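Side-chain contacts in endo-beta-1,4-glucanase (cellulase B) (Bacillus halodurans, PDB 4V2X), which probably hydrolyses internal beta-1,4 linkages of glucans, with xyloglucan and beta-1,3-1,4-glucans among the substrates its carbohydrate-binding module helps it degrade: residues Thr287-Glu290 against Glu291-Gln295; Gly321-Gly324 against Phe325-His328; Arg427-Pro430 against Gly431-Tyr434. All coordinates share one frame; numbering follows the deposited sequence.

How the contacts relate
Three local contacts, each closed within eight or nine residues, sample two modules of the enzyme; all are partly buried. Contacts 1 and 2 belong to the family 5 catalytic module, their centres about 16 Å apart, and both lean on helix 334-350. Contact 2 is nearest the middle of the chain, its centre about 5 Å from the chain's centre; contact 3, in the X2 module, is the most peripheral at about 37 Å. The chemistry differs with place: 287-295 caps a helix start with a carboxylate, 321-328 is a 3-10 turn held by main-chain bonds and a leucine on a phenylalanine face, and 427-434 combines an aspartate-to-backbone bond with a proline on a tyrosine.

Contact 1: Thr287-Glu290 against Glu291-Gln295; sequences TRFE and ENSKQ
E290 holds the N-cap of the helix that begins at E291, and its carboxylate meets both N292 and S293. OE1 takes two protein donors, and water 2 as a third. One is the backbone N of N292, 3.1 Å from E290 OE1 and arriving from above the carboxylate plane, 39° out of it. In addition, N292 ND2 is met by the syn lone pair of E290 OE1 at 3.0 Å, with carboxylate and amide planes only 9° apart. E290 OE2 accepts S293 N at 3.1 Å. CG of E290 lies between its backbone N and carbonyl carbon (chi1 51°), and a second bend at chi2 folds the acid back over the first turn, where two helix N-H groups lack intrahelical acceptors. The carbonyl of E290 is itself used, by K294 N at 3.0 Å from E290 O. Water 1 bridges four atoms: it donates to R288 O and E290 OE2 and accepts from E290 N and S293 OG. Just before the cap, the F289 ring packs on the aliphatic K294 chain, as in a hydrophobic staple; separately, F289 CE1 touches S293 CB at 3.5 Å. This helix start is tied to helix 334-350 of the barrel by E336, which accepts F289 N and forms a salt bridge with R288, and by F343, edge-to-face with F289 and touched by K294.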
loop_
_atom_site.group_PDB
_atom_site.type_symbol
_atom_site.label_atom_id
_atom_site.label_comp_id
_atom_site.label_asym_id
_atom_site.label_seq_id
_atom_site.Cartn_x
_atom_site.Cartn_y
_atom_site.Cartn_z
ATOM N N THR A 287 37.151 12.986 -3.042
ATOM C CA THR A 287 37.902 12.935 -4.284
ATOM C C THR A 287 38.374 11.518 -4.597
ATOM O O THR A 287 38.704 11.211 -5.740
ATOM C CB THR A 287 39.127 13.847 -4.179
ATOM O OG1 THR A 287 39.917 13.455 -3.047
ATOM C CG2 THR A 287 38.684 15.303 -4.016
ATOM N N ARG A 288 38.424 10.670 -3.572
ATOM C CA ARG A 288 38.806 9.264 -3.733
ATOM C C ARG A 288 37.583 8.367 -3.654
ATOM O O ARG A 288 36.613 8.684 -2.957
ATOM C CB ARG A 288 39.775 8.845 -2.636
ATOM C CG ARG A 288 41.093 9.603 -2.622
ATOM C CD ARG A 288 42.139 8.893 -3.446
ATOM N NE ARG A 288 43.495 9.393 -3.200
ATOM C CZ ARG A 288 44.540 9.125 -3.981
ATOM N NH1 ARG A 288 44.405 8.357 -5.063
ATOM N NH2 ARG A 288 45.730 9.635 -3.686
ATOM N N PHE A 289 37.658 7.242 -4.359
ATOM C CA PHE A 289 36.714 6.147 -4.224
ATOM C C PHE A 289 37.084 5.390 -2.953
ATOM O O PHE A 289 38.061 4.637 -2.933
ATOM C CB PHE A 289 36.798 5.235 -5.455
ATOM C CG PHE A 289 35.889 4.040 -5.389
ATOM C CD1 PHE A 289 34.513 4.207 -5.310
ATOM C CD2 PHE A 289 36.407 2.750 -5.415
ATOM C CE1 PHE A 289 33.666 3.108 -5.233
ATOM C CE2 PHE A 289 35.565 1.650 -5.351
ATOM C CZ PHE A 289 34.195 1.826 -5.264
ATOM N N GLU A 290 36.317 5.602 -1.889
ATOM C CA GLU A 290 36.704 5.127 -0.560
ATOM C C GLU A 290 35.566 4.345 0.116
ATOM O O GLU A 290 34.629 3.915 -0.560
ATOM C CB GLU A 290 37.255 6.302 0.283
ATOM C CG GLU A 290 36.391 7.559 0.359
ATOM C CD GLU A 290 35.015 7.294 0.918
ATOM O OE1 GLU A 290 34.863 7.310 2.159
ATOM O OE2 GLU A 290 34.089 7.050 0.118
ATOM N N GLU A 291 35.669 4.134 1.425
ATOM C CA GLU A 291 34.770 3.235 2.146
ATOM C C GLU A 291 33.290 3.606 2.052
ATOM O O GLU A 291 32.436 2.724 1.994
ATOM C CB GLU A 291 35.192 3.091 3.618
ATOM C CG GLU A 291 35.246 4.382 4.431
ATOM C CD GLU A 291 36.600 5.070 4.420
ATOM O OE1 GLU A 291 37.384 4.883 3.463
ATOM O OE2 GLU A 291 36.881 5.804 5.391
ATOM N N ASN A 292 32.973 4.892 2.052
ATOM C CA ASN A 292 31.582 5.291 1.918
ATOM C C ASN A 292 30.985 4.896 0.565
ATOM O O ASN A 292 29.863 4.387 0.515
ATOM C CB ASN A 292 31.409 6.780 2.186
ATOM C CG ASN A 292 31.475 7.101 3.661
ATOM O OD1 ASN A 292 30.484 6.964 4.371
ATOM N ND2 ASN A 292 32.647 7.488 4.138
ATOM N N SER A 293 31.730 5.101 -0.518
ATOM C CA SER A 293 31.246 4.715 -1.849
ATOM C C SER A 293 31.175 3.193 -1.987
ATOM O O SER A 293 30.245 2.666 -2.581
ATOM C CB SER A 293 32.125 5.305 -2.945
ATOM O OG SER A 293 31.969 6.714 -3.014
ATOM N N LYS A 294 32.149 2.494 -1.413
ATOM C CA LYS A 294 32.175 1.035 -1.468
ATOM C C LYS A 294 31.017 0.446 -0.675
ATOM O O LYS A 294 30.308 -0.440 -1.158
ATOM C CB LYS A 294 33.501 0.496 -0.929
ATOM C CG LYS A 294 34.675 0.728 -1.864
ATOM C CD LYS A 294 36.002 0.389 -1.212
ATOM C CE LYS A 294 37.156 0.702 -2.145
ATOM N NZ LYS A 294 38.460 0.617 -1.432
ATOM N N GLN A 295 30.814 0.949 0.539
ATOM C CA GLN A 295 29.757 0.423 1.397
ATOM C C GLN A 295 28.369 0.723 0.868
ATOM O O GLN A 295 27.456 -0.092 1.044
ATOM C CB GLN A 295 29.900 0.937 2.836
ATOM C CG GLN A 295 31.026 0.255 3.594
ATOM C CD GLN A 295 30.902 -1.263 3.577
ATOM O OE1 GLN A 295 29.819 -1.811 3.799
ATOM N NE2 GLN A 295 32.009 -1.949 3.299
HETATM O O HOH W 1 34.204 7.791 -2.306
HETATM O O HOH W 2 36.281 8.580 3.982
#

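Contact 2: Gly321-Gly324 against Phe325-His328; sequences GLLG and FDKH
Three consecutive i to i+3 bonds wind L322-K327 into a short 3-10 turn: F325 N to L322 O at 3.0 Å, D326 N to L323 O at 3.0 Å, and K327 N to G324 O at 2.9 Å. The segment follows strand 315-320 of the eight-stranded parallel beta/alpha barrel, at the C-terminal barrel end that carries the active site in family 5 glycosidases. A weak bond from H328 N to G324 O, 3.4 Å long, gives this carbonyl a second donor. Among the side chains, F325 turns back on L322: CB of L322 sits 4.0 Å from the F325 ring centroid and 9° off the ring normal, a CH-pi contact squarely over the face, while L322 CD1 approaches F325 CZ. Placing the F325 ring beside its own backbone N (chi1 -72°) brings it over the residue three back. Helix 334-350 supplies F340 against L322 and F341 against F325. K327 leaves the turn at a steep angle to the F325 side chain, its NZ in a salt bridge with E529 of the carbohydrate-binding region and bonded to V281 O. Its chain bends at chi3 (-78°), and this kink brings K327 CE to 3.9 Å from G324 CA and 3.7 Å from G324 O.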
loop_
_atom_site.group_PDB
_atom_site.type_symbol
_atom_site.label_atom_id
_atom_site.label_comp_id
_atom_site.label_asym_id
_atom_site.label_seq_id
_atom_site.Cartn_x
_atom_site.Cartn_y
_atom_site.Cartn_z
ATOM N N GLY A 321 26.178 5.050 -13.754
ATOM C CA GLY A 321 27.281 5.935 -14.097
ATOM C C GLY A 321 27.669 6.689 -12.838
ATOM O O GLY A 321 27.431 6.219 -11.727
ATOM N N LEU A 322 28.266 7.859 -13.012
ATOM C CA LEU A 322 28.503 8.767 -11.910
ATOM C C LEU A 322 27.728 10.047 -12.203
ATOM O O LEU A 322 27.774 10.572 -13.315
ATOM C CB LEU A 322 30.000 9.020 -11.740
ATOM C CG LEU A 322 30.755 7.832 -11.136
ATOM C CD1 LEU A 322 32.253 8.044 -11.252
ATOM C CD2 LEU A 322 30.369 7.598 -9.671
ATOM N N LEU A 323 26.979 10.515 -11.212
ATOM C CA LEU A 323 26.091 11.672 -11.384
ATOM C C LEU A 323 26.817 12.898 -11.924
ATOM O O LEU A 323 26.288 13.620 -12.776
ATOM C CB LEU A 323 25.412 12.023 -10.061
ATOM C CG LEU A 323 24.298 13.072 -10.148
ATOM C CD1 LEU A 323 23.154 12.566 -11.022
ATOM C CD2 LEU A 323 23.787 13.438 -8.766
ATOM N N GLY A 324 28.033 13.121 -11.436
ATOM C CA GLY A 324 28.850 14.257 -11.859
ATOM C C GLY A 324 29.194 14.314 -13.337
ATOM O O GLY A 324 29.555 15.373 -13.850
ATOM N N PHE A 325 29.093 13.180 -14.024
ATOM C CA PHE A 325 29.261 13.140 -15.482
ATOM C C PHE A 325 28.263 14.051 -16.206
ATOM O O PHE A 325 28.502 14.441 -17.358
ATOM C CB PHE A 325 29.113 11.704 -16.001
ATOM C CG PHE A 325 30.271 10.779 -15.671
ATOM C CD1 PHE A 325 31.379 11.193 -14.937
ATOM C CD2 PHE A 325 30.221 9.456 -16.096
ATOM C CE1 PHE A 325 32.414 10.308 -14.664
ATOM C CE2 PHE A 325 31.254 8.571 -15.825
ATOM C CZ PHE A 325 32.350 9.002 -15.103
ATOM N N ASP A 326 27.149 14.390 -15.551
ATOM C CA ASP A 326 26.212 15.373 -16.102
ATOM C C ASP A 326 26.872 16.734 -16.294
ATOM O O ASP A 326 26.407 17.532 -17.094
ATOM C CB ASP A 326 24.963 15.518 -15.220
ATOM C CG ASP A 326 23.988 14.366 -15.385
ATOM O OD1 ASP A 326 24.183 13.504 -16.266
ATOM O OD2 ASP A 326 22.997 14.327 -14.630
ATOM N N LYS A 327 27.941 17.003 -15.547
ATOM C CA LYS A 327 28.829 18.114 -15.841
ATOM C C LYS A 327 29.766 17.680 -16.975
ATOM O O LYS A 327 29.577 18.084 -18.123
ATOM C CB LYS A 327 29.564 18.568 -14.560
ATOM C CG LYS A 327 28.622 19.144 -13.505
ATOM C CD LYS A 327 29.273 19.403 -12.147
ATOM C CE LYS A 327 29.438 18.123 -11.344
ATOM N NZ LYS A 327 30.050 18.366 -10.010
ATOM N N HIS A 328 30.757 16.843 -16.664
ATOM C CA HIS A 328 31.574 16.174 -17.678
ATOM C C HIS A 328 32.367 15.071 -16.982
ATOM O O HIS A 328 32.421 15.046 -15.750
ATOM C CB HIS A 328 32.501 17.157 -18.409
ATOM C CG HIS A 328 33.437 17.899 -17.511
ATOM N ND1 HIS A 328 34.708 17.452 -17.232
ATOM C CD2 HIS A 328 33.296 19.065 -16.838
ATOM C CE1 HIS A 328 35.314 18.309 -16.432
ATOM N NE2 HIS A 328 34.479 19.300 -16.179
#

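Contact 3: Arg427-Pro430 against Gly431-Tyr434; sequences RLTP and GQDY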
loop_
_atom_site.group_PDB
_atom_site.type_symbol
_atom_site.label_atom_id
_atom_site.label_comp_id
_atom_site.label_asym_id
_atom_site.label_seq_id
_atom_site.Cartn_x
_atom_site.Cartn_y
_atom_site.Cartn_z
ATOM N N ARG A 427 59.351 -3.316 -22.024
ATOM C CA ARG A 427 59.311 -4.326 -20.977
ATOM C C ARG A 427 60.440 -4.092 -19.976
ATOM O O ARG A 427 61.605 -3.946 -20.359
ATOM C CB ARG A 427 59.424 -5.734 -21.579
ATOM C CG ARG A 427 59.390 -6.846 -20.542
ATOM C CD ARG A 427 59.808 -8.185 -21.124
ATOM N NE ARG A 427 59.977 -9.207 -20.086
ATOM C CZ ARG A 427 61.084 -9.411 -19.368
ATOM N NH1 ARG A 427 62.176 -8.665 -19.543
ATOM N NH2 ARG A 427 61.100 -10.378 -18.455
ATOM N N LEU A 428 60.081 -4.049 -18.696
ATOM C CA LEU A 428 61.052 -3.894 -17.619
ATOM C C LEU A 428 61.471 -5.246 -17.065
ATOM O O LEU A 428 60.731 -6.224 -17.148
ATOM C CB LEU A 428 60.463 -3.040 -16.498
ATOM C CG LEU A 428 60.060 -1.614 -16.877
ATOM C CD1 LEU A 428 59.393 -0.931 -15.695
ATOM C CD2 LEU A 428 61.253 -0.800 -17.344
ATOM N N THR A 429 62.664 -5.285 -16.482
ATOM C CA THR A 429 63.221 -6.503 -15.928
ATOM C C THR A 429 62.861 -6.625 -14.455
ATOM O O THR A 429 63.191 -5.739 -13.672
ATOM C CB THR A 429 64.750 -6.507 -16.062
ATOM O OG1 THR A 429 65.105 -6.319 -17.437
ATOM C CG2 THR A 429 65.341 -7.818 -15.550
ATOM N N PRO A 430 62.181 -7.719 -14.072
ATOM C CA PRO A 430 61.875 -7.949 -12.657
ATOM C C PRO A 430 63.136 -7.916 -11.799
ATOM O O PRO A 430 64.188 -8.381 -12.243
ATOM C CB PRO A 430 61.266 -9.356 -12.643
ATOM C CG PRO A 430 60.783 -9.594 -14.028
ATOM C CD PRO A 430 61.638 -8.780 -14.943
ATOM N N GLY A 431 63.026 -7.354 -10.597
ATOM C CA GLY A 431 64.157 -7.231 -9.684
ATOM C C GLY A 431 65.010 -6.021 -10.000
ATOM O O GLY A 431 65.140 -5.117 -9.176
ATOM N N GLN A 432 65.593 -6.008 -11.196
ATOM C CA GLN A 432 66.450 -4.915 -11.640
ATOM C C GLN A 432 65.692 -3.588 -11.693
ATOM O O GLN A 432 66.151 -2.594 -11.145
ATOM C CB GLN A 432 67.027 -5.233 -13.024
ATOM C CG GLN A 432 68.006 -4.196 -13.559
ATOM C CD GLN A 432 68.175 -4.278 -15.068
ATOM O OE1 GLN A 432 68.697 -5.263 -15.591
ATOM N NE2 GLN A 432 67.739 -3.235 -15.777
ATOM N N ASP A 433 64.539 -3.590 -12.359
ATOM C CA ASP A 433 63.792 -2.358 -12.639
ATOM C C ASP A 433 62.591 -2.128 -11.722
ATOM O O ASP A 433 62.116 -0.999 -11.609
ATOM C CB ASP A 433 63.312 -2.363 -14.086
ATOM C CG ASP A 433 64.450 -2.382 -15.088
ATOM O OD1 ASP A 433 65.541 -1.842 -14.790
ATOM O OD2 ASP A 433 64.244 -2.935 -16.189
ATOM N N TYR A 434 62.096 -3.187 -11.091
ATOM C CA TYR A 434 60.975 -3.086 -10.167
ATOM C C TYR A 434 60.893 -4.299 -9.244
ATOM O O TYR A 434 61.478 -5.354 -9.518
ATOM C CB TYR A 434 59.653 -2.935 -10.937
ATOM C CG TYR A 434 59.223 -4.166 -11.696
ATOM C CD1 TYR A 434 59.679 -4.406 -12.992
ATOM C CD2 TYR A 434 58.347 -5.082 -11.127
ATOM C CE1 TYR A 434 59.279 -5.531 -13.690
ATOM C CE2 TYR A 434 57.944 -6.207 -11.815
ATOM C CZ TYR A 434 58.409 -6.427 -13.096
ATOM O OH TYR A 434 58.000 -7.545 -13.778
HETATM O O HOH W 3 58.098 -7.015 -16.845
#
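The chain doubles back so that D433 N donates to T429 O, 2.9 Å away, while G431, at phi 83° and psi -62°, forms a classic gamma turn whose bond from Q432 N to P430 O is weak. D433 returns the grip through its side chain: OD2 accepts T429 N at 2.8 Å with an almost straight N-H...O angle of 175°, approached on the anti side and tilted from the carboxylate plane. T429 therefore gives its N-H and receives an N-H from the same residue. The other oxygen of D433, OD1, accepts Q432 NE2 at 2.8 Å and also bonds to H446 NE2, so both ends of the acid are satisfied and its rotation is fixed. This turn lies in the X2 module, an immunoglobulin-like beta sandwich, and passes from strand 426-427 of one sheet to strand 434-437 of the other. L428 packs on D433, its CB 3.8 Å from D433 CB, and continues onto L421 and V447. L428 CB also touches Y434 CD1. With CG between its backbone N and carbonyl carbon, Y434 turns its ring to P430, whose CA lies over one face, 4.0 Å from the ring centroid. The two side chains run side by side, P430 CG reaching the hydroxyl OH of Y434 at 3.5 Å. L428 O lies in the ring plane at the edge of Y434, and water 3 joins that same oxygen, 2.8 Å from it, to Y434 OH.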